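Local atomic coordinates of cytochrome c-552/4 domain-containing protein (Ignicoccus hospitalis KIN4/I, PDB entry 4QO5), a protein that carries c-type hemes as a membrane-associated octaheme cytochrome c and probably takes part in electron transfer. Residues G84-P87 and E88-P91; I138-A141 and L142-A145; A381-P384 and D385-G389; E417-M420 and R421-D424. All coordinates share one frame; numbering follows the deposited sequence.

Interaction 1: G84-P87 and E88-P91; sequences GLNP and EKHP
Asn86 and Lys89 each hold CG anti to the carbonyl carbon (chi1 -65° and -59°), and because the lysine is extended beyond CG the two side chains run side by side in the same direction. Lys89 CD lies 3.8 Å from Asn86 CB, an aliphatic contact along the flank of the asparagine. Glu88 behaves differently: its chain bends at chi2 and doubles back, placing OE1 3.4 Å from Pro87 CD, with the carboxylate turned 72° from the Asn86 amide. Two consecutive backbone bonds tighten the loop, Lys89 N to Asn86 O at 2.9 Å and His90 N to Pro87 O at 3.1 Å. Asn86 O has a further neighbour, His90 CD2 at 3.2 Å, which meets it at the ring edge. The ring is fixed from outside: NE2 is hydrogen-bonded to Asp109 and His102 stacks on it. The two successive bonds spanning three residues define a short 3-10 turn. It follows helix 79-83 after a short link, Gly84 to Asn86; that helix carries the CXXCH heme-attachment motif ending in the axial ligand His83, and Leu85 of the loop touches a heme.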
loop_
_atom_site.group_PDB
_atom_site.type_symbol
_atom_site.label_atom_id
_atom_site.label_comp_id
_atom_site.label_asym_id
_atom_site.label_seq_id
_atom_site.Cartn_x
_atom_site.Cartn_y
_atom_site.Cartn_z
ATOM N N GLY A 84 37.511 11.804 -6.717
ATOM C CA GLY A 84 38.965 11.807 -6.832
ATOM C C GLY A 84 39.677 11.559 -5.511
ATOM O O GLY A 84 40.906 11.591 -5.456
ATOM N N LEU A 85 38.921 11.321 -4.444
ATOM C CA LEU A 85 39.520 11.134 -3.111
ATOM C C LEU A 85 40.326 9.855 -2.942
ATOM O O LEU A 85 39.842 8.769 -3.256
ATOM C CB LEU A 85 38.431 11.147 -2.033
ATOM C CG LEU A 85 38.031 12.494 -1.462
ATOM C CD1 LEU A 85 36.791 12.334 -0.561
ATOM C CD2 LEU A 85 39.182 13.142 -0.721
ATOM N N ASN A 86 41.545 9.988 -2.416
ATOM C CA ASN A 86 42.357 8.837 -2.028
ATOM C C ASN A 86 42.427 7.731 -3.090
ATOM O O ASN A 86 42.073 6.579 -2.814
ATOM C CB ASN A 86 41.810 8.269 -0.711
ATOM C CG ASN A 86 41.950 9.249 0.451
ATOM O OD1 ASN A 86 42.864 10.074 0.472
ATOM N ND2 ASN A 86 41.056 9.153 1.424
ATOM N N PRO A 87 42.866 8.080 -4.312
ATOM C CA PRO A 87 42.837 7.135 -5.437
ATOM C C PRO A 87 43.467 5.790 -5.097
ATOM O O PRO A 87 42.928 4.747 -5.477
ATOM C CB PRO A 87 43.684 7.821 -6.514
ATOM C CG PRO A 87 43.767 9.240 -6.123
ATOM C CD PRO A 87 43.552 9.338 -4.650
ATOM N N GLU A 88 44.583 5.824 -4.373
ATOM C CA GLU A 88 45.366 4.627 -4.078
ATOM C C GLU A 88 44.623 3.618 -3.192
ATOM O O GLU A 88 44.973 2.439 -3.165
ATOM C CB GLU A 88 46.707 5.020 -3.438
ATOM C CG GLU A 88 46.616 5.497 -1.976
ATOM C CD GLU A 88 45.993 6.890 -1.811
ATOM O OE1 GLU A 88 45.773 7.585 -2.823
ATOM O OE2 GLU A 88 45.719 7.290 -0.659
ATOM N N LYS A 89 43.599 4.078 -2.474
ATOM C CA LYS A 89 42.818 3.201 -1.603
ATOM C C LYS A 89 41.627 2.537 -2.298
ATOM O O LYS A 89 40.951 1.691 -1.711
ATOM C CB LYS A 89 42.299 3.985 -0.393
ATOM C CG LYS A 89 43.393 4.620 0.447
ATOM C CD LYS A 89 42.793 5.405 1.607
ATOM C CE LYS A 89 43.876 6.036 2.483
ATOM N NZ LYS A 89 43.286 6.927 3.530
ATOM N N HIS A 90 41.358 2.923 -3.540
ATOM C CA HIS A 90 40.201 2.390 -4.242
ATOM C C HIS A 90 40.625 1.556 -5.444
ATOM O O HIS A 90 41.194 2.089 -6.382
ATOM C CB HIS A 90 39.294 3.528 -4.699
ATOM C CG HIS A 90 38.682 4.302 -3.572
ATOM N ND1 HIS A 90 37.497 3.933 -2.974
ATOM C CD2 HIS A 90 39.091 5.428 -2.936
ATOM C CE1 HIS A 90 37.194 4.805 -2.027
ATOM N NE2 HIS A 90 38.143 5.721 -1.985
ATOM N N PRO A 91 40.345 0.242 -5.404
ATOM C CA PRO A 91 40.617 -0.697 -6.500
ATOM C C PRO A 91 39.843 -0.351 -7.775
ATOM O O PRO A 91 40.241 -0.797 -8.853
ATOM C CB PRO A 91 40.121 -2.035 -5.943
ATOM C CG PRO A 91 40.226 -1.878 -4.450
ATOM C CD PRO A 91 39.844 -0.447 -4.202
#

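Interaction 2: I138-A141 and L142-A145; sequences IYRA and LVNA. With NAG (2-acetamido-2-deoxy-beta-D-glucopyranose), chain K; HEC (heme c), chain E.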
loop_
_atom_site.group_PDB
_atom_site.type_symbol
_atom_site.label_atom_id
_atom_site.label_comp_id
_atom_site.label_asym_id
_atom_site.label_seq_id
_atom_site.Cartn_x
_atom_site.Cartn_y
_atom_site.Cartn_z
ATOM N N ILE A 138 22.733 -20.136 10.237
ATOM C CA ILE A 138 21.287 -20.334 10.329
ATOM C C ILE A 138 20.545 -19.356 9.432
ATOM O O ILE A 138 19.660 -19.753 8.681
ATOM C CB ILE A 138 20.770 -20.189 11.781
ATOM C CG1 ILE A 138 21.478 -21.175 12.704
ATOM C CG2 ILE A 138 19.256 -20.401 11.841
ATOM C CD1 ILE A 138 21.313 -22.625 12.311
ATOM N N TYR A 139 20.915 -18.079 9.484
ATOM C CA TYR A 139 20.202 -17.090 8.683
ATOM C C TYR A 139 20.479 -17.310 7.202
ATOM O O TYR A 139 19.611 -17.090 6.361
ATOM C CB TYR A 139 20.560 -15.653 9.080
ATOM C CG TYR A 139 20.300 -15.344 10.550
ATOM C CD1 TYR A 139 19.578 -16.223 11.348
ATOM C CD2 TYR A 139 20.783 -14.176 11.133
ATOM C CE1 TYR A 139 19.355 -15.955 12.693
ATOM C CE2 TYR A 139 20.556 -13.894 12.477
ATOM C CZ TYR A 139 19.845 -14.789 13.246
ATOM O OH TYR A 139 19.627 -14.521 14.581
ATOM N N ARG A 140 21.693 -17.743 6.887
ATOM C CA ARG A 140 22.031 -18.017 5.493
ATOM C C ARG A 140 21.236 -19.207 4.962
ATOM O O ARG A 140 20.901 -19.269 3.769
ATOM C CB ARG A 140 23.539 -18.243 5.351
ATOM C CG ARG A 140 23.992 -18.636 3.963
ATOM C CD ARG A 140 23.612 -17.577 2.931
ATOM N NE ARG A 140 24.291 -17.803 1.657
ATOM C CZ ARG A 140 25.581 -17.546 1.448
ATOM N NH1 ARG A 140 26.326 -17.056 2.432
ATOM N NH2 ARG A 140 26.123 -17.771 0.259
ATOM N N ALA A 141 20.929 -20.149 5.848
ATOM C CA ALA A 141 20.091 -21.274 5.476
ATOM C C ALA A 141 18.686 -20.792 5.104
ATOM O O ALA A 141 18.059 -21.324 4.181
ATOM C CB ALA A 141 20.039 -22.288 6.597
ATOM N N LEU A 142 18.202 -19.774 5.814
ATOM C CA LEU A 142 16.904 -19.179 5.504
ATOM C C LEU A 142 16.964 -18.467 4.151
ATOM O O LEU A 142 16.051 -18.598 3.327
ATOM C CB LEU A 142 16.473 -18.207 6.605
ATOM C CG LEU A 142 15.084 -17.579 6.409
ATOM C CD1 LEU A 142 14.025 -18.665 6.273
ATOM C CD2 LEU A 142 14.757 -16.652 7.571
ATOM N N VAL A 143 18.046 -17.722 3.926
ATOM C CA VAL A 143 18.286 -17.082 2.633
ATOM C C VAL A 143 18.200 -18.123 1.534
ATOM O O VAL A 143 17.450 -17.979 0.563
ATOM C CB VAL A 143 19.677 -16.404 2.565
ATOM C CG1 VAL A 143 20.026 -16.041 1.124
ATOM C CG2 VAL A 143 19.730 -15.171 3.465
ATOM N N ASN A 144 18.954 -19.197 1.708
ATOM C CA ASN A 144 18.971 -20.265 0.736
ATOM C C ASN A 144 17.652 -20.954 0.469
ATOM O O ASN A 144 17.310 -21.224 -0.689
ATOM C CB ASN A 144 19.953 -21.308 1.178
ATOM C CG ASN A 144 21.271 -21.059 0.620
ATOM O OD1 ASN A 144 21.754 -19.906 0.602
ATOM N ND2 ASN A 144 21.860 -22.109 0.064
ATOM N N ALA A 145 16.931 -21.269 1.542
ATOM C CA ALA A 145 15.634 -21.934 1.410
ATOM C C ALA A 145 14.634 -21.043 0.686
ATOM O O ALA A 145 13.667 -21.530 0.083
ATOM C CB ALA A 145 15.095 -22.328 2.791
HETATM C C1 NAG K . 24.332 -21.143 1.023
HETATM C C2 NAG K . 24.859 -22.321 1.764
HETATM C C3 NAG K . 26.297 -22.556 1.333
HETATM C C4 NAG K . 26.356 -22.732 -0.192
HETATM C C5 NAG K . 25.586 -21.617 -0.916
HETATM C C6 NAG K . 25.427 -21.863 -2.400
HETATM C C7 NAG K . 23.848 -22.710 3.983
HETATM C C8 NAG K . 23.917 -22.381 5.446
HETATM N N2 NAG K . 24.767 -22.121 3.207
HETATM O O3 NAG K . 26.821 -23.688 2.014
HETATM O O4 NAG K . 27.697 -22.683 -0.650
HETATM O O5 NAG K . 24.269 -21.455 -0.370
HETATM O O6 NAG K . 25.117 -23.220 -2.687
HETATM O O7 NAG K . 23.003 -23.486 3.535
HETATM FE FE HEC E . 16.059 -8.936 6.030
HETATM C CHA HEC E . 16.775 -8.033 9.315
HETATM C CHB HEC E . 16.751 -12.185 6.853
HETATM C CHC HEC E . 15.174 -9.943 2.860
HETATM C CHD HEC E . 14.851 -5.828 5.396
HETATM N NA HEC E . 16.597 -9.903 7.771
HETATM C C1A HEC E . 16.958 -9.349 8.977
HETATM C C2A HEC E . 17.548 -10.387 9.799
HETATM C C3A HEC E . 17.518 -11.518 9.097
HETATM C C4A HEC E . 16.920 -11.239 7.822
HETATM C CMA HEC E . 17.998 -12.928 9.498
HETATM C CAA HEC E . 18.128 -10.211 11.222
HETATM C CBA HEC E . 19.646 -10.141 11.016
HETATM C CGA HEC E . 20.404 -9.857 12.294
HETATM O O1A HEC E . 21.146 -10.754 12.770
HETATM O O2A HEC E . 20.264 -8.734 12.830
HETATM N NB HEC E . 16.011 -10.685 5.077
HETATM C C1B HEC E . 16.296 -11.929 5.586
HETATM C C2B HEC E . 16.152 -12.921 4.554
HETATM C C3B HEC E . 15.643 -12.298 3.484
HETATM C C4B HEC E . 15.612 -10.882 3.765
HETATM C CMB HEC E . 16.323 -14.440 4.808
HETATM C CAB HEC E . 15.167 -12.810 2.104
HETATM C CBB HEC E . 14.756 -14.287 1.928
HETATM N NC HEC E . 15.147 -8.125 4.450
HETATM C C1C HEC E . 14.958 -8.632 3.184
HETATM C C2C HEC E . 14.668 -7.538 2.279
HETATM C C3C HEC E . 14.437 -6.492 3.086
HETATM C C4C HEC E . 14.836 -6.791 4.410
HETATM C CMC HEC E . 14.215 -7.784 0.816
HETATM C CAC HEC E . 13.976 -5.056 2.908
HETATM C CBC HEC E . 12.637 -5.022 2.111
HETATM N ND HEC E . 15.856 -7.203 7.168
HETATM C C1D HEC E . 15.296 -6.033 6.687
HETATM C C2D HEC E . 15.220 -5.075 7.756
HETATM C C3D HEC E . 15.801 -5.762 8.983
HETATM C C4D HEC E . 16.172 -7.078 8.527
HETATM C CMD HEC E . 14.663 -3.651 7.673
HETATM C CAD HEC E . 15.930 -5.195 10.417
HETATM C CBD HEC E . 14.535 -5.244 11.034
HETATM C CGD HEC E . 14.574 -4.925 12.504
HETATM O O1D HEC E . 13.496 -4.598 13.058
HETATM O O2D HEC E . 15.661 -4.988 13.121
HETATM O O HOH W 1 13.667 -9.340 6.697
#
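Ile138 to Ala141 and Leu142 to Ala145 form consecutive turns of one alpha-helix, each carbonyl of the first accepting from the N-H four residues on, as in Asn144 N to Arg140 O at 2.8 Å. This is helix 137-147, which faces a heme c on one side and an N-linked glycan on the other; Asn144, Ala145 and Ser146 make up an N-glycosylation sequon. On the glycan side Arg140 sets CG anti to its amide nitrogen; this chi1 of 176° carries CG to 3.6 Å from NAG N2, and the bend at chi2 (59°) then directs the chain beyond it outward and toward the next turn, where Asn144 lies. There NE makes at most a weak bond to Asn144 OD1, with the two planes 58° apart, and the position of that oxygen is doubtful because the asparagine amide is modelled too close to NAG C1. The firmer hold on Arg140 is the hydrogen bond from NH1 to Met134 O. On the heme side, Leu142 CG and Val143 CG2 both reach the same methyl, each 3.7 Å from heme CMB. The heme iron FE has a water O modelled at 2.5 Å, a long ligand distance. Tyr139 meets the methyl of the adjacent pyrrole: heme CMA lies over one face of its ring, with CG at 3.5 Å. Tyr139 CE2 lies 3.2 Å from heme O1A, a propionate oxygen.

Interaction 3: A381-P384 and D385-G389; sequences ATLP and DGSPG
Leu383 packs against Gly389 at one end of the second segment and against Asp385 at the other. Its CG, anti to the carbonyl carbon (chi1 -73°), packs 3.9 Å from Gly389 CA, while its CB faces Asp385 OD1 at 3.6 Å. Its backbone is held at two points: N donates to Ser387 O at 2.9 Å and O receives Gly386 N at 2.6 Å. This pattern of bonds belongs to a tight hairpin, a type I turn from Leu383 to Gly386 followed by a G1 bulge, with Gly386 at positive phi (85°). The pairing is brief, a single bridge between Thr382 and Pro388. Asp385, at the turn's third position, has CG between its own N and carbonyl carbon (chi1 68°). That swings OD1 back over the turn, where Ser387 N donates to it at 2.9 Å from above the carboxylate plane, an Asx turn; Ser387 OG is also modelled very close to OD1. Gly389 closes the open end, its N reaching Ala381 O at 3.0 Å. Beyond the hairpin the Leu383 side chain rests on Lys333 and Leu334, and Gly389 is tied by backbone hydrogen bonding to Arg327.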
loop_
_atom_site.group_PDB
_atom_site.type_symbol
_atom_site.label_atom_id
_atom_site.label_comp_id
_atom_site.label_asym_id
_atom_site.label_seq_id
_atom_site.Cartn_x
_atom_site.Cartn_y
_atom_site.Cartn_z
ATOM N N ALA A 381 22.250 -14.734 24.526
ATOM C CA ALA A 381 23.521 -15.028 23.872
ATOM C C ALA A 381 24.694 -14.379 24.580
ATOM O O ALA A 381 24.534 -13.385 25.287
ATOM C CB ALA A 381 23.477 -14.561 22.407
ATOM N N THR A 382 25.878 -14.943 24.363
ATOM C CA THR A 382 27.123 -14.299 24.752
ATOM C C THR A 382 27.949 -13.975 23.506
ATOM O O THR A 382 27.652 -14.445 22.407
ATOM C CB THR A 382 27.955 -15.194 25.683
ATOM O OG1 THR A 382 28.104 -16.487 25.088
ATOM C CG2 THR A 382 27.263 -15.349 27.031
ATOM N N LEU A 383 28.973 -13.152 23.687
ATOM C CA LEU A 383 29.928 -12.837 22.628
ATOM C C LEU A 383 31.160 -13.744 22.774
ATOM O O LEU A 383 31.296 -14.442 23.779
ATOM C CB LEU A 383 30.305 -11.352 22.712
ATOM C CG LEU A 383 29.223 -10.375 22.253
ATOM C CD1 LEU A 383 29.630 -8.949 22.599
ATOM C CD2 LEU A 383 28.944 -10.524 20.741
ATOM N N PRO A 384 32.058 -13.757 21.764
ATOM C CA PRO A 384 33.206 -14.668 21.824
ATOM C C PRO A 384 34.107 -14.530 23.052
ATOM O O PRO A 384 34.733 -15.505 23.425
ATOM C CB PRO A 384 33.985 -14.321 20.554
ATOM C CG PRO A 384 32.921 -13.943 19.597
ATOM C CD PRO A 384 31.911 -13.171 20.418
ATOM N N ASP A 385 34.153 -13.356 23.670
ATOM C CA ASP A 385 34.912 -13.183 24.904
ATOM C C ASP A 385 34.128 -13.710 26.105
ATOM O O ASP A 385 34.601 -13.652 27.227
ATOM C CB ASP A 385 35.304 -11.714 25.100
ATOM C CG ASP A 385 34.110 -10.803 25.374
ATOM O OD1 ASP A 385 32.946 -11.203 25.145
ATOM O OD2 ASP A 385 34.346 -9.661 25.817
ATOM N N GLY A 386 32.920 -14.213 25.856
ATOM C CA GLY A 386 32.095 -14.773 26.914
ATOM C C GLY A 386 31.260 -13.747 27.658
ATOM O O GLY A 386 30.534 -14.093 28.588
ATOM N N SER A 387 31.368 -12.482 27.264
ATOM C CA SER A 387 30.603 -11.413 27.906
ATOM C C SER A 387 29.154 -11.424 27.388
ATOM O O SER A 387 28.886 -11.973 26.328
ATOM C CB SER A 387 31.249 -10.054 27.626
ATOM O OG SER A 387 31.231 -9.766 26.237
ATOM N N PRO A 388 28.216 -10.820 28.137
ATOM C CA PRO A 388 26.817 -10.812 27.673
ATOM C C PRO A 388 26.651 -10.140 26.317
ATOM O O PRO A 388 27.176 -9.047 26.092
ATOM C CB PRO A 388 26.098 -9.989 28.751
ATOM C CG PRO A 388 26.948 -10.136 29.962
ATOM C CD PRO A 388 28.362 -10.225 29.479
ATOM N N GLY A 389 25.906 -10.773 25.421
ATOM C CA GLY A 389 25.737 -10.240 24.086
ATOM C C GLY A 389 24.662 -9.173 23.962
ATOM O O GLY A 389 24.668 -8.385 23.000
#

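Interaction 4: E417-M420 and R421-D424; sequences EYRM and RLLD. With HEC (heme c), chain I.
Glu417 receives Arg421 N on its carbonyl O at 2.8 Å, the first of four successive i to i+4 helical bonds. The same carbonyl O, together with Tyr418 CA, lies over one face of the Arg421 guanidinium, which bends back at chi3 across the helix surface. The carboxylate of Glu417 does not pair with it, OE1 and NH1 standing 5.3 Å apart; Arg421 NH2 makes its salt bridge to Glu414. Tyr418 comes next, its ring crossing that guanidinium at about a right angle (planes 79° apart), with CD1 3.8 Å from Arg421 NH2. Its OH is hydrogen-bonded to Glu164 and Gly197 of the second subunit. Arg419 CG lies 3.6 Å from heme CMA, and the bends at chi2 and chi3 (-60° and -61°) turn the guanidinium so that one face lies against Leu422 CD2, 3.5 Å from NH1. Thr484 O takes the hydrogen bond of NH2. Met420 directs CE to heme CMB at 3.9 Å, while its carbonyl O accepts from Asp424 N and from a water at 3.0 Å. The water's other bond is to Asp424 OD1 at 2.7 Å, and OD2 of that aspartate makes a salt bridge to Arg400. The arrangement is that of a long alpha-helix, 413-447, lining a heme c pocket at a subunit interface: the same heme is hydrogen-bonded to His201 and Arg221 of the second subunit.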
loop_
_atom_site.group_PDB
_atom_site.type_symbol
_atom_site.label_atom_id
_atom_site.label_comp_id
_atom_site.label_asym_id
_atom_site.label_seq_id
_atom_site.Cartn_x
_atom_site.Cartn_y
_atom_site.Cartn_z
ATOM N N GLU A 417 4.564 6.417 28.326
ATOM C CA GLU A 417 4.901 5.208 29.076
ATOM C C GLU A 417 3.818 4.137 28.969
ATOM O O GLU A 417 4.118 2.941 28.946
ATOM C CB GLU A 417 5.152 5.535 30.559
ATOM C CG GLU A 417 6.359 6.416 30.827
ATOM C CD GLU A 417 7.670 5.676 30.700
ATOM O OE1 GLU A 417 7.659 4.474 30.346
ATOM O OE2 GLU A 417 8.720 6.302 30.977
ATOM N N TYR A 418 2.553 4.565 28.930
ATOM C CA TYR A 418 1.429 3.645 28.773
ATOM C C TYR A 418 1.582 2.809 27.502
ATOM O O TYR A 418 1.382 1.583 27.503
ATOM C CB TYR A 418 0.115 4.429 28.715
ATOM C CG TYR A 418 -1.113 3.563 28.583
ATOM C CD1 TYR A 418 -1.893 3.265 29.692
ATOM C CD2 TYR A 418 -1.505 3.058 27.347
ATOM C CE1 TYR A 418 -3.017 2.474 29.582
ATOM C CE2 TYR A 418 -2.630 2.264 27.226
ATOM C CZ TYR A 418 -3.384 1.979 28.342
ATOM O OH TYR A 418 -4.505 1.184 28.233
ATOM N N ARG A 419 1.931 3.480 26.416
ATOM C CA ARG A 419 2.163 2.775 25.142
ATOM C C ARG A 419 3.360 1.810 25.226
ATOM O O ARG A 419 3.308 0.694 24.693
ATOM C CB ARG A 419 2.362 3.760 23.983
ATOM C CG ARG A 419 1.098 4.494 23.545
ATOM C CD ARG A 419 0.012 3.523 23.075
ATOM N NE ARG A 419 0.433 2.722 21.925
ATOM C CZ ARG A 419 -0.391 1.958 21.208
ATOM N NH1 ARG A 419 -1.684 1.886 21.522
ATOM N NH2 ARG A 419 0.081 1.261 20.179
ATOM N N MET A 420 4.426 2.223 25.907
ATOM C CA MET A 420 5.592 1.354 26.020
ATOM C C MET A 420 5.284 0.148 26.905
ATOM O O MET A 420 5.812 -0.933 26.674
ATOM C CB MET A 420 6.847 2.115 26.494
ATOM C CG MET A 420 7.279 3.269 25.560
ATOM S SD MET A 420 7.565 2.816 23.805
ATOM C CE MET A 420 5.985 3.125 23.006
ATOM N N ARG A 421 4.417 0.326 27.907
ATOM C CA ARG A 421 3.967 -0.805 28.712
ATOM C C ARG A 421 3.117 -1.783 27.892
ATOM O O ARG A 421 3.235 -3.005 28.041
ATOM C CB ARG A 421 3.179 -0.318 29.941
ATOM C CG ARG A 421 4.053 0.297 31.021
ATOM C CD ARG A 421 3.315 0.381 32.363
ATOM N NE ARG A 421 2.059 1.126 32.278
ATOM C CZ ARG A 421 1.959 2.445 32.425
ATOM N NH1 ARG A 421 3.042 3.174 32.660
ATOM N NH2 ARG A 421 0.772 3.037 32.348
ATOM N N LEU A 422 2.219 -1.237 27.075
ATOM C CA LEU A 422 1.417 -2.050 26.171
ATOM C C LEU A 422 2.349 -2.839 25.252
ATOM O O LEU A 422 2.137 -4.031 25.003
ATOM C CB LEU A 422 0.479 -1.169 25.338
ATOM C CG LEU A 422 -0.454 -1.938 24.415
ATOM C CD1 LEU A 422 -1.356 -2.849 25.248
ATOM C CD2 LEU A 422 -1.272 -0.968 23.569
ATOM N N LEU A 423 3.401 -2.182 24.779
ATOM C CA LEU A 423 4.381 -2.872 23.929
ATOM C C LEU A 423 5.011 -4.060 24.666
ATOM O O LEU A 423 5.119 -5.152 24.094
ATOM C CB LEU A 423 5.446 -1.907 23.405
ATOM C CG LEU A 423 6.605 -2.507 22.582
ATOM C CD1 LEU A 423 6.081 -3.151 21.302
ATOM C CD2 LEU A 423 7.638 -1.443 22.249
ATOM N N ASP A 424 5.405 -3.872 25.935
ATOM C CA ASP A 424 5.885 -5.007 26.721
ATOM C C ASP A 424 4.913 -6.190 26.761
ATOM O O ASP A 424 5.341 -7.342 26.672
ATOM C CB ASP A 424 6.228 -4.594 28.157
ATOM C CG ASP A 424 7.459 -3.717 28.234
ATOM O OD1 ASP A 424 8.264 -3.727 27.272
ATOM O OD2 ASP A 424 7.620 -3.022 29.264
HETATM FE FE HEC I . 2.290 10.995 19.110
HETATM C CHA HEC I . -1.008 10.692 18.285
HETATM C CHB HEC I . 2.080 8.123 21.018
HETATM C CHC HEC I . 5.659 11.015 19.589
HETATM C CHD HEC I . 2.383 14.150 17.927
HETATM N NA HEC I . 0.837 9.670 19.535
HETATM C C1A HEC I . -0.479 9.709 19.078
HETATM C C2A HEC I . -1.185 8.540 19.570
HETATM C C3A HEC I . -0.322 7.858 20.332
HETATM C C4A HEC I . 0.948 8.537 20.324
HETATM C CMA HEC I . -0.609 6.538 21.070
HETATM C CAA HEC I . -2.678 8.160 19.314
HETATM C CBA HEC I . -2.768 7.237 18.086
HETATM C CGA HEC I . -4.096 6.516 17.987
HETATM O O1A HEC I . -4.894 6.573 18.954
HETATM O O2A HEC I . -4.356 5.866 16.938
HETATM N NB HEC I . 3.616 9.828 20.148
HETATM C C1B HEC I . 3.324 8.614 20.746
HETATM C C2B HEC I . 4.550 7.932 21.053
HETATM C C3B HEC I . 5.555 8.717 20.624
HETATM C C4B HEC I . 4.976 9.929 20.086
HETATM C CMB HEC I . 4.517 6.526 21.709
HETATM C CAB HEC I . 7.096 8.491 20.557
HETATM C CBB HEC I . 7.599 7.021 20.643
HETATM N NC HEC I . 3.697 12.303 18.853
HETATM C C1C HEC I . 5.057 12.124 19.049
HETATM C C2C HEC I . 5.751 13.354 18.748
HETATM C C3C HEC I . 4.851 14.098 18.088
HETATM C C4C HEC I . 3.545 13.534 18.294
HETATM C CMC HEC I . 7.303 13.354 18.645
HETATM C CAC HEC I . 4.888 15.461 17.360
HETATM C CBC HEC I . 6.186 15.803 16.607
HETATM N ND HEC I . 0.917 12.223 18.260
HETATM C C1D HEC I . 1.171 13.537 17.869
HETATM C C2D HEC I . -0.034 14.149 17.377
HETATM C C3D HEC I . -1.071 13.061 17.490
HETATM C C4D HEC I . -0.413 11.909 18.037
HETATM C CMD HEC I . -0.207 15.589 16.851
HETATM C CAD HEC I . -2.554 13.162 17.091
HETATM C CBD HEC I . -3.354 13.316 18.384
HETATM C CGD HEC I . -4.739 12.729 18.197
HETATM O O1D HEC I . -4.880 11.480 18.302
HETATM O O2D HEC I . -5.714 13.493 17.966
HETATM O O HOH W 2 8.666 -1.436 25.872
#

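All four contacts are local and lie in series along the chain, so none nests within or crosses another. Interaction 1 closes the loop between helix 79-83 and strand 94-96, beside the heme that Leu85 touches. Interaction 2 is internal to helix 137-147. Interaction 3 turns back the loop between strand 362-363 and helix 393-407 and rests on the loop at Lys333 and Leu334; although remote in sequence from interaction 2, it comes within about 9 Å of it at the nearest atoms. Interaction 4, on the opposite side of the chain's centre from interaction 1, joins helix 413-447 to helices 393-407 and 464-485 and to the second subunit. Interactions 1, 2 and 4 each border a heme.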